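Local coordinates for Ice-binding protein (Flavobacteriaceae bacterium, PDB 5UYT) that probably binds ice and acts as an antifreeze protein, using two ice-binding domains built as right-handed beta-helices, at residues S27-D32 with G44-V49; L84-T89 with S102-L107; I338-A343 with W365-A370. All coordinates share one frame; numbering follows the deposited sequence.

From the N terminus, the chain first meets itself at contact 1, where 27-32 and 44-49 pair across 11 intervening residues that include most of strand 32-35. It then runs through helix 55-73 to contact 2, which brings 84-89 beside 102-107, one coil of the same beta-helix on the next. The chain passes into the second ice-binding-like region before contact 3 joins 338-343 to 365-370 across 21 residues. The three follow in series, without nesting or crossing. Contact 1 sits near the middle of the chain, where the two regions meet, and contacts 2 and 3 lie on opposite sides of the chain's centre, their own centres about 48 Å apart.

Contact 1 of 3, residues S27-D32 with G44-V49; sequences SHITGD and GNVDGV
I29 and D47 join the backbones where two successive passes of the right-handed beta-helix meet, the first of them on strand 28-30. D47 N gives its hydrogen to I29 O at 2.9 Å, approaching nearly along the C=O axis, and D47 O takes one back from G31 N at 2.9 Å. D47 is also the centre of an inverse gamma turn, closed by a weak bond from G48 N to V46 O. On one side of this bridge, V46 has CG1 anti to its backbone N (chi1 167°), which brings that methyl within 4.0 Å of I29 CG2. The same CG1 lies near G31 O, a buried carbonyl with no hydrogen-bond partner in the model, although G48 CA brings a C-H toward it. G48 has to be bare here, because a beta carbon would collide with G31 O.

Toward the S27 and N45 end the backbones are joined through water. I29 N donates to a water that also bonds to N45 O, and two more waters connect N45 O with S27 O. T30 and D47 lie side by side, and T30 OG1 donates at 2.6 Å to a water that in turn donates to D47 OD2. T30 OG1 also bonds to R200, while the D47 carboxylate reaches Y312 and T308 of the second ice-binding-like region. At the far end D32 OD1 accepts V49 N at 2.8 Å, the N-H nearly straight at 173° but arriving from above the carboxylate plane.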
ATOM      1  N   SER A  27       9.350   8.735   2.935  1.00 25.09           N
ATOM      2  CA  SER A  27       9.692   7.604   2.075  1.00 24.81           C
ATOM      3  C   SER A  27       8.449   6.742   1.915  1.00 24.64           C
ATOM      4  O   SER A  27       7.586   6.700   2.824  1.00 25.45           O
ATOM      5  CB  SER A  27      10.793   6.758   2.712  1.00 24.16           C
ATOM      6  OG  SER A  27      12.059   7.429   2.634  1.00 24.57           O
ATOM      7  N   HIS A  28       8.364   6.060   0.779  1.00 23.91           N
ATOM      8  CA  HIS A  28       7.211   5.248   0.418  1.00 23.82           C
ATOM      9  C   HIS A  28       7.720   3.820   0.204  1.00 23.10           C
ATOM     10  O   HIS A  28       8.510   3.551  -0.716  1.00 22.97           O
ATOM     11  CB  HIS A  28       6.550   5.805  -0.847  1.00 26.61           C
ATOM     12  CG  HIS A  28       6.105   7.234  -0.717  1.00 28.93           C
ATOM     13  ND1 HIS A  28       5.057   7.612   0.088  1.00 30.39           N
ATOM     14  CD2 HIS A  28       6.590   8.375  -1.264  1.00 31.21           C
ATOM     15  CE1 HIS A  28       4.894   8.920   0.021  1.00 30.62           C
ATOM     16  NE2 HIS A  28       5.823   9.412  -0.782  1.00 32.76           N
ATOM     17  N   ILE A  29       7.324   2.915   1.089  1.00 22.04           N
ATOM     18  CA  ILE A  29       7.927   1.574   1.096  1.00 22.25           C
ATOM     19  C   ILE A  29       6.836   0.534   1.048  1.00 21.87           C
ATOM     20  O   ILE A  29       5.907   0.609   1.846  1.00 21.68           O
ATOM     21  CB  ILE A  29       8.735   1.281   2.396  1.00 23.03           C
ATOM     22  CG1 ILE A  29       9.781   2.391   2.705  1.00 24.79           C
ATOM     23  CG2 ILE A  29       9.341  -0.129   2.341  1.00 23.71           C
ATOM     24  CD1 ILE A  29      11.012   2.378   1.834  1.00 25.56           C
ATOM     25  N   THR A  30       6.976  -0.433   0.138  1.00 20.87           N
ATOM     26  CA  THR A  30       6.093  -1.597   0.066  1.00 20.70           C
ATOM     27  C   THR A  30       6.938  -2.853   0.199  1.00 20.91           C
ATOM     28  O   THR A  30       7.730  -3.159  -0.679  1.00 20.84           O
ATOM     29  CB  THR A  30       5.305  -1.659  -1.252  1.00 20.69           C
ATOM     30  OG1 THR A  30       4.574  -0.445  -1.401  1.00 20.87           O
ATOM     31  CG2 THR A  30       4.308  -2.866  -1.224  1.00 21.28           C
ATOM     32  N   GLY A  31       6.708  -3.587   1.277  1.00 21.40           N
ATOM     33  CA  GLY A  31       7.510  -4.752   1.641  1.00 22.09           C
ATOM     34  C   GLY A  31       7.902  -4.613   3.102  1.00 22.57           C
ATOM     35  O   GLY A  31       7.881  -3.492   3.667  1.00 21.96           O
ATOM     36  N   ASP A  32       8.323  -5.722   3.712  1.00 23.42           N
ATOM     37  CA  ASP A  32       8.838  -5.632   5.073  1.00 23.88           C
ATOM     38  C   ASP A  32      10.148  -4.819   5.103  1.00 24.57           C
ATOM     39  O   ASP A  32      10.885  -4.739   4.098  1.00 24.44           O
ATOM     40  CB  ASP A  32       9.031  -7.017   5.691  1.00 25.09           C
ATOM     41  CG  ASP A  32       7.721  -7.750   5.969  1.00 25.99           C
ATOM     42  OD1 ASP A  32       6.627  -7.180   5.739  1.00 24.62           O
ATOM     43  OD2 ASP A  32       7.792  -8.925   6.409  1.00 27.46           O
ATOM     44  N   GLY A  44       8.330   6.171   8.551  1.00 23.81           N
ATOM     45  CA  GLY A  44       6.930   6.567   8.689  1.00 23.14           C
ATOM     46  C   GLY A  44       6.068   5.356   8.377  1.00 21.93           C
ATOM     47  O   GLY A  44       6.493   4.223   8.579  1.00 22.01           O
ATOM     48  N   ASN A  45       4.874   5.576   7.848  1.00 21.38           N
ATOM     49  CA  ASN A  45       3.995   4.449   7.504  1.00 20.85           C
ATOM     50  C   ASN A  45       4.594   3.619   6.380  1.00 20.92           C
ATOM     51  O   ASN A  45       4.963   4.167   5.331  1.00 21.31           O
ATOM     52  CB  ASN A  45       2.579   4.955   7.140  1.00 20.32           C
ATOM     53  CG  ASN A  45       1.839   5.482   8.343  1.00 20.95           C
ATOM     54  OD1 ASN A  45       1.813   4.833   9.398  1.00 21.35           O
ATOM     55  ND2 ASN A  45       1.214   6.648   8.202  1.00 20.51           N
ATOM     56  N   VAL A  46       4.746   2.320   6.646  1.00 20.01           N
ATOM     57  CA  VAL A  46       5.305   1.354   5.697  1.00 19.92           C
ATOM     58  C   VAL A  46       4.243   0.334   5.331  1.00 19.82           C
ATOM     59  O   VAL A  46       3.556  -0.157   6.214  1.00 21.02           O
ATOM     60  CB  VAL A  46       6.541   0.656   6.314  1.00 20.37           C
ATOM     61  CG1 VAL A  46       6.945  -0.569   5.493  1.00 20.77           C
ATOM     62  CG2 VAL A  46       7.707   1.641   6.349  1.00 20.92           C
ATOM     63  N   ASP A  47       4.042   0.071   4.035  1.00 19.26           N
ATOM     64  CA  ASP A  47       3.154  -1.024   3.654  1.00 19.14           C
ATOM     65  C   ASP A  47       3.920  -2.336   3.763  1.00 19.80           C
ATOM     66  O   ASP A  47       4.326  -2.928   2.753  1.00 19.97           O
ATOM     67  CB  ASP A  47       2.576  -0.857   2.227  1.00 19.28           C
ATOM     68  CG  ASP A  47       1.574  -1.937   1.892  1.00 19.58           C
ATOM     69  OD1 ASP A  47       1.109  -2.592   2.847  1.00 19.85           O
ATOM     70  OD2 ASP A  47       1.222  -2.145   0.698  1.00 19.79           O
ATOM     71  N   GLY A  48       4.063  -2.808   4.996  1.00 20.29           N
ATOM     72  CA  GLY A  48       4.880  -3.975   5.308  1.00 21.53           C
ATOM     73  C   GLY A  48       5.081  -3.993   6.810  1.00 22.64           C
ATOM     74  O   GLY A  48       4.707  -3.033   7.511  1.00 22.99           O
ATOM     75  N   VAL A  49       5.661  -5.081   7.309  1.00 22.77           N
ATOM     76  CA  VAL A  49       5.881  -5.219   8.755  1.00 23.92           C
ATOM     77  C   VAL A  49       7.282  -4.768   9.095  1.00 24.53           C
ATOM     78  O   VAL A  49       8.263  -5.105   8.375  1.00 24.33           O
ATOM     79  CB  VAL A  49       5.659  -6.679   9.207  1.00 24.81           C
ATOM     80  CG1 VAL A  49       5.915  -6.862  10.709  1.00 25.63           C
ATOM     81  CG2 VAL A  49       4.257  -7.127   8.795  1.00 24.76           C
TER
HETATM   82  O   HOH W   1       7.451   4.369   4.150  1.00 32.33           O
HETATM   83  O   HOH W   2       5.568   6.962   4.800  1.00 34.16           O
HETATM   84  O   HOH W   3       4.942   3.768   2.596  1.00 22.88           O
HETATM   85  O   HOH W   4       1.976  -0.554  -1.287  1.00 18.89           O

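Contact 2 of 3, residues L84-T89 with S102-L107; sequences LGNGTT and SLSGTL
S104 O receives the shortest hydrogen bond between the two segments, 2.8 Å from N86 N, with the donor standing above the carbonyl plane. The bond ties one corner of the right-handed beta-helix to the corner of the next coil, G85 to T88 forming a type I' turn beside the bend at G105. G85 CA also points a C-H at S104 O; a beta carbon on that glycine would collide with the same oxygen.

N86 adds a second grip through its side chain. Its beta carbon leads off from the neighbouring coil, but the amide comes back so that ND2 donates to S104 OG at 2.9 Å, the hydroxyl lying 19° out of the amide plane. S104 meets it with OG anti to its own backbone N (chi1 175°). One residue on, G87 N donates to T106 O at 2.9 Å, in the carbonyl plane and on a lone pair. The turn itself is closed twice over, because G85 O accepts from both T88 N and T88 OG1, the hydroxyl bond probably holding T88 in its rotamer.

Before the turn the strands run parallel in regular pairing: L84 N donates to S102 O, and S104 N to L84 O. L84 and L103 turn their side chains to the same face of the sheet, toward the inside of the solenoid, where both touch W148 of strand 146-150, as does L107. Beyond the turn T88 lies alongside L107, T88 CG2 being 4.0 Å from L107 CD1. The tightest apolar meeting is farther back, with L103 CD2 lodged 3.6 Å from L84 CB and 3.7 Å from L84 CD1.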
ATOM      1  N   LEU A  84      28.441   1.572 -16.893  1.00 39.28           N
ATOM      2  CA  LEU A  84      27.177   0.963 -17.346  1.00 38.04           C
ATOM      3  C   LEU A  84      26.115   2.004 -17.580  1.00 36.28           C
ATOM      4  O   LEU A  84      25.915   2.893 -16.741  1.00 35.89           O
ATOM      5  CB  LEU A  84      26.601   0.042 -16.283  1.00 37.91           C
ATOM      6  CG  LEU A  84      27.158  -1.318 -15.884  1.00 39.62           C
ATOM      7  CD1 LEU A  84      26.040  -1.992 -15.103  1.00 38.53           C
ATOM      8  CD2 LEU A  84      27.530  -2.136 -17.114  1.00 41.18           C
ATOM      9  N   GLY A  85      25.398   1.857 -18.686  1.00 35.25           N
ATOM     10  CA  GLY A  85      24.309   2.767 -18.992  1.00 33.78           C
ATOM     11  C   GLY A  85      24.611   3.614 -20.204  1.00 33.79           C
ATOM     12  O   GLY A  85      24.978   3.092 -21.257  1.00 34.64           O
ATOM     13  N   ASN A  86      24.441   4.922 -20.045  1.00 33.70           N
ATOM     14  CA  ASN A  86      24.621   5.898 -21.126  1.00 35.05           C
ATOM     15  C   ASN A  86      23.998   5.437 -22.463  1.00 34.29           C
ATOM     16  O   ASN A  86      24.635   5.495 -23.521  1.00 34.66           O
ATOM     17  CB  ASN A  86      26.097   6.289 -21.251  1.00 37.60           C
ATOM     18  CG  ASN A  86      26.628   6.994 -19.991  1.00 39.03           C
ATOM     19  OD1 ASN A  86      27.797   6.830 -19.622  1.00 41.48           O
ATOM     20  ND2 ASN A  86      25.778   7.794 -19.337  1.00 38.11           N
ATOM     21  N   GLY A  87      22.748   4.971 -22.382  1.00 32.46           N
ATOM     22  CA  GLY A  87      21.968   4.598 -23.557  1.00 32.26           C
ATOM     23  C   GLY A  87      22.082   3.140 -23.971  1.00 32.56           C
ATOM     24  O   GLY A  87      21.482   2.728 -24.961  1.00 32.63           O
ATOM     25  N   THR A  88      22.851   2.355 -23.219  1.00 32.46           N
ATOM     26  CA  THR A  88      23.081   0.934 -23.532  1.00 32.62           C
ATOM     27  C   THR A  88      21.821   0.091 -23.336  1.00 31.21           C
ATOM     28  O   THR A  88      21.005   0.388 -22.467  1.00 30.10           O
ATOM     29  CB  THR A  88      24.239   0.372 -22.662  1.00 33.68           C
ATOM     30  OG1 THR A  88      25.477   0.894 -23.157  1.00 35.20           O
ATOM     31  CG2 THR A  88      24.320  -1.134 -22.724  1.00 34.44           C
ATOM     32  N   THR A  89      21.668  -0.948 -24.151  1.00 31.28           N
ATOM     33  CA  THR A  89      20.590  -1.936 -23.967  1.00 30.59           C
ATOM     34  C   THR A  89      21.182  -3.328 -23.781  1.00 31.37           C
ATOM     35  O   THR A  89      22.080  -3.727 -24.551  1.00 32.15           O
ATOM     36  CB  THR A  89      19.603  -1.920 -25.155  1.00 31.00           C
ATOM     37  OG1 THR A  89      19.016  -0.613 -25.253  1.00 30.32           O
ATOM     38  CG2 THR A  89      18.471  -2.920 -24.929  1.00 30.63           C
ATOM     39  N   SER A 102      29.939   1.692 -12.235  1.00 35.52           N
ATOM     40  CA  SER A 102      29.188   2.924 -12.063  1.00 34.18           C
ATOM     41  C   SER A 102      28.118   3.058 -13.129  1.00 33.00           C
ATOM     42  O   SER A 102      28.379   2.946 -14.347  1.00 32.99           O
ATOM     43  CB  SER A 102      30.098   4.150 -12.042  1.00 36.48           C
ATOM     44  OG  SER A 102      30.817   4.247 -13.255  1.00 38.39           O
ATOM     45  N   LEU A 103      26.910   3.300 -12.649  1.00 29.68           N
ATOM     46  CA  LEU A 103      25.759   3.499 -13.532  1.00 29.01           C
ATOM     47  C   LEU A 103      25.617   4.971 -13.858  1.00 29.26           C
ATOM     48  O   LEU A 103      25.872   5.855 -13.008  1.00 28.88           O
ATOM     49  CB  LEU A 103      24.458   2.986 -12.859  1.00 27.73           C
ATOM     50  CG  LEU A 103      24.312   1.464 -12.692  1.00 28.04           C
ATOM     51  CD1 LEU A 103      23.256   1.179 -11.635  1.00 26.76           C
ATOM     52  CD2 LEU A 103      23.896   0.810 -14.005  1.00 27.93           C
ATOM     53  N   SER A 104      25.228   5.240 -15.093  1.00 29.12           N
ATOM     54  CA  SER A 104      25.111   6.597 -15.548  1.00 30.48           C
ATOM     55  C   SER A 104      24.083   6.612 -16.670  1.00 29.38           C
ATOM     56  O   SER A 104      23.974   5.645 -17.405  1.00 29.86           O
ATOM     57  CB  SER A 104      26.494   7.048 -16.046  1.00 32.29           C
ATOM     58  OG  SER A 104      26.429   8.322 -16.604  1.00 36.12           O
ATOM     59  N   GLY A 105      23.329   7.696 -16.801  1.00 28.91           N
ATOM     60  CA  GLY A 105      22.421   7.863 -17.928  1.00 28.26           C
ATOM     61  C   GLY A 105      21.369   6.774 -17.868  1.00 27.73           C
ATOM     62  O   GLY A 105      20.932   6.392 -16.775  1.00 26.44           O
ATOM     63  N   THR A 106      20.978   6.246 -19.027  1.00 28.13           N
ATOM     64  CA  THR A 106      19.941   5.234 -19.102  0.50 27.73           C
ATOM     65  C   THR A 106      20.535   3.834 -19.366  1.00 28.14           C
ATOM     66  O   THR A 106      21.455   3.694 -20.183  1.00 28.78           O
ATOM     67  CB  THR A 106      18.926   5.638 -20.194  0.50 28.26           C
ATOM     68  OG1 THR A 106      18.508   7.004 -19.979  0.50 28.32           O
ATOM     69  CG2 THR A 106      17.734   4.748 -20.162  0.50 27.43           C
ATOM     70  N   LEU A 107      20.018   2.818 -18.678  1.00 27.29           N
ATOM     71  CA  LEU A 107      20.348   1.433 -18.975  1.00 27.42           C
ATOM     72  C   LEU A 107      19.031   0.724 -19.234  1.00 27.20           C
ATOM     73  O   LEU A 107      18.142   0.772 -18.382  1.00 26.99           O
ATOM     74  CB  LEU A 107      21.063   0.747 -17.794  1.00 27.46           C
ATOM     75  CG  LEU A 107      21.420  -0.726 -18.050  1.00 28.76           C
ATOM     76  CD1 LEU A 107      22.439  -0.863 -19.178  1.00 29.84           C
ATOM     77  CD2 LEU A 107      21.934  -1.412 -16.790  1.00 29.02           C
TER

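Contact 3 of 3, residues I338-A343 with W365-A370; sequences IKINGA and WKVDGA
Strands 338-340 and 365-367 lie parallel, 8° apart in direction and 4.7 Å between axes, as neighbouring coils of the second right-handed beta-helix. K366 bonds through N to I338 O and through O to I340 N, the latter at 2.7 Å, and D368 N continues the ladder to I340 O. On the face carrying I338, I340, W365 and V367, the indole lies beside I338, whose CD1 sits over the six-membered ring in a CH-pi contact, 3.6 Å from its centroid. I340 CD1 meets the ring at its edge, near the plane, and W365 NE1 is held by K380 O of strand 378-380. An alanine in place of W365 would probably open a gap under I338 CD1 and leave K380 O without its indole donor.

On the other face K366 bends at chi2 and chi3, and its CE passes 3.7 Å from K339 CB. K339 NZ goes elsewhere, to L289 O and T291. K366 NZ ends 3.2 Å from I340 O, well above that carbonyl's plane, as a second donor beside D368 N.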
ATOM      1  N   ILE A 338      -9.479  -1.507   6.492  1.00 18.05           N
ATOM      2  CA  ILE A 338      -8.669  -0.524   7.265  1.00 17.40           C
ATOM      3  C   ILE A 338      -9.358  -0.331   8.612  1.00 18.29           C
ATOM      4  O   ILE A 338     -10.453   0.230   8.677  1.00 18.11           O
ATOM      5  CB  ILE A 338      -8.535   0.815   6.488  1.00 17.09           C
ATOM      6  CG1 ILE A 338      -7.779   0.512   5.170  1.00 17.18           C
ATOM      7  CG2 ILE A 338      -7.727   1.843   7.313  1.00 17.76           C
ATOM      8  CD1 ILE A 338      -7.751   1.647   4.173  1.00 19.53           C
ATOM      9  N   LYS A 339      -8.767  -0.879   9.670  1.00 18.63           N
ATOM     10  CA  LYS A 339      -9.339  -0.787  11.014  1.00 19.39           C
ATOM     11  C   LYS A 339      -8.694   0.431  11.679  1.00 19.73           C
ATOM     12  O   LYS A 339      -7.456   0.542  11.717  1.00 20.01           O
ATOM     13  CB  LYS A 339      -8.979  -2.041  11.843  1.00 21.28           C
ATOM     14  CG  LYS A 339      -9.466  -3.359  11.262  1.00 21.97           C
ATOM     15  CD  LYS A 339      -9.331  -4.498  12.280  1.00 24.30           C
ATOM     16  CE  LYS A 339      -7.875  -4.885  12.431  1.00 25.54           C
ATOM     17  NZ  LYS A 339      -7.746  -5.998  13.417  1.00 26.44           N
ATOM     18  N   ILE A 340      -9.508   1.313  12.251  1.00 18.81           N
ATOM     19  CA  ILE A 340      -8.979   2.536  12.899  1.00 19.12           C
ATOM     20  C   ILE A 340      -9.446   2.525  14.356  1.00 20.49           C
ATOM     21  O   ILE A 340     -10.666   2.451  14.612  1.00 21.05           O
ATOM     22  CB  ILE A 340      -9.476   3.813  12.137  1.00 17.60           C
ATOM     23  CG1 ILE A 340      -8.879   3.862  10.725  1.00 17.50           C
ATOM     24  CG2 ILE A 340      -9.149   5.072  12.951  1.00 18.54           C
ATOM     25  CD1 ILE A 340      -9.455   5.000   9.854  1.00 16.73           C
ATOM     26  N   ASN A 341      -8.497   2.542  15.306  1.00 20.54           N
ATOM     27  CA  ASN A 341      -8.835   2.526  16.721  1.00 22.68           C
ATOM     28  C   ASN A 341      -8.868   3.973  17.241  1.00 22.75           C
ATOM     29  O   ASN A 341      -7.955   4.438  17.970  1.00 22.71           O
ATOM     30  CB  ASN A 341      -7.842   1.624  17.478  1.00 25.26           C
ATOM     31  CG  ASN A 341      -8.180   1.481  18.946  1.00 28.92           C
ATOM     32  OD1 ASN A 341      -9.314   1.740  19.363  1.00 29.04           O
ATOM     33  ND2 ASN A 341      -7.198   1.058  19.744  1.00 31.27           N
ATOM     34  N   GLY A 342      -9.928   4.672  16.847  1.00 20.82           N
ATOM     35  CA  GLY A 342     -10.164   6.060  17.247  1.00 21.05           C
ATOM     36  C   GLY A 342     -10.954   6.751  16.142  1.00 19.87           C
ATOM     37  O   GLY A 342     -11.438   6.094  15.225  1.00 19.11           O
ATOM     38  N   ALA A 343     -11.053   8.079  16.208  1.00 20.21           N
ATOM     39  CA  ALA A 343     -11.799   8.859  15.219  1.00 19.60           C
ATOM     40  C   ALA A 343     -11.028   8.986  13.903  1.00 19.26           C
ATOM     41  O   ALA A 343      -9.785   8.876  13.881  1.00 19.59           O
ATOM     42  CB  ALA A 343     -12.090  10.254  15.759  1.00 20.34           C
ATOM     43  N   TRP A 365     -13.803   0.308   5.861  1.00 17.19           N
ATOM     44  CA  TRP A 365     -13.122   1.064   6.899  1.00 16.90           C
ATOM     45  C   TRP A 365     -13.908   0.819   8.177  1.00 17.93           C
ATOM     46  O   TRP A 365     -15.118   1.112   8.230  1.00 18.92           O
ATOM     47  CB  TRP A 365     -13.200   2.564   6.598  1.00 16.63           C
ATOM     48  CG  TRP A 365     -12.621   2.986   5.262  1.00 15.86           C
ATOM     49  CD1 TRP A 365     -13.207   2.849   4.024  1.00 15.98           C
ATOM     50  CD2 TRP A 365     -11.374   3.644   5.052  1.00 16.46           C
ATOM     51  NE1 TRP A 365     -12.376   3.375   3.057  1.00 16.15           N
ATOM     52  CE2 TRP A 365     -11.244   3.867   3.664  1.00 16.06           C
ATOM     53  CE3 TRP A 365     -10.325   4.038   5.909  1.00 16.45           C
ATOM     54  CZ2 TRP A 365     -10.114   4.483   3.103  1.00 16.82           C
ATOM     55  CZ3 TRP A 365      -9.206   4.675   5.352  1.00 16.94           C
ATOM     56  CH2 TRP A 365      -9.120   4.907   3.956  1.00 17.17           C
ATOM     57  N   LYS A 366     -13.243   0.279   9.200  1.00 18.06           N
ATOM     58  CA  LYS A 366     -13.883   0.072  10.493  1.00 19.29           C
ATOM     59  C   LYS A 366     -13.379   1.177  11.414  1.00 18.92           C
ATOM     60  O   LYS A 366     -12.189   1.152  11.760  1.00 18.77           O
ATOM     61  CB  LYS A 366     -13.450  -1.302  11.020  1.00 20.74           C
ATOM     62  CG  LYS A 366     -14.162  -1.814  12.290  1.00 24.62           C
ATOM     63  CD  LYS A 366     -13.602  -1.230  13.588  1.00 27.77           C
ATOM     64  CE  LYS A 366     -12.091  -1.386  13.767  1.00 29.29           C
ATOM     65  NZ  LYS A 366     -11.611  -0.595  14.945  1.00 31.02           N
ATOM     66  N   VAL A 367     -14.237   2.128  11.806  1.00 18.50           N
ATOM     67  CA  VAL A 367     -13.754   3.282  12.585  1.00 17.77           C
ATOM     68  C   VAL A 367     -14.375   3.281  13.997  1.00 18.36           C
ATOM     69  O   VAL A 367     -15.589   3.426  14.176  1.00 18.53           O
ATOM     70  CB  VAL A 367     -14.092   4.620  11.862  1.00 17.25           C
ATOM     71  CG1 VAL A 367     -13.536   5.781  12.692  1.00 17.38           C
ATOM     72  CG2 VAL A 367     -13.520   4.591  10.427  1.00 16.23           C
ATOM     73  N   ASP A 368     -13.535   3.073  15.006  1.00 19.34           N
ATOM     74  CA  ASP A 368     -14.037   3.033  16.372  1.00 21.09           C
ATOM     75  C   ASP A 368     -14.012   4.446  16.952  1.00 21.35           C
ATOM     76  O   ASP A 368     -13.179   4.786  17.806  1.00 20.44           O
ATOM     77  CB  ASP A 368     -13.225   2.068  17.247  1.00 23.07           C
ATOM     78  CG  ASP A 368     -13.809   1.907  18.625  1.00 26.94           C
ATOM     79  OD1 ASP A 368     -15.013   2.180  18.824  1.00 28.03           O
ATOM     80  OD2 ASP A 368     -13.064   1.480  19.549  1.00 28.33           O
ATOM     81  N   GLY A 369     -14.930   5.266  16.444  1.00 20.58           N
ATOM     82  CA  GLY A 369     -15.049   6.648  16.857  1.00 20.74           C
ATOM     83  C   GLY A 369     -15.788   7.484  15.827  1.00 19.75           C
ATOM     84  O   GLY A 369     -16.430   6.957  14.911  1.00 19.63           O
ATOM     85  N   ALA A 370     -15.708   8.804  15.998  1.00 19.61           N
ATOM     86  CA  ALA A 370     -16.342   9.755  15.056  1.00 19.01           C
ATOM     87  C   ALA A 370     -15.694   9.707  13.675  1.00 18.35           C
ATOM     88  O   ALA A 370     -14.538   9.262  13.515  1.00 18.20           O
ATOM     89  CB  ALA A 370     -16.257  11.174  15.632  1.00 19.57           C
TER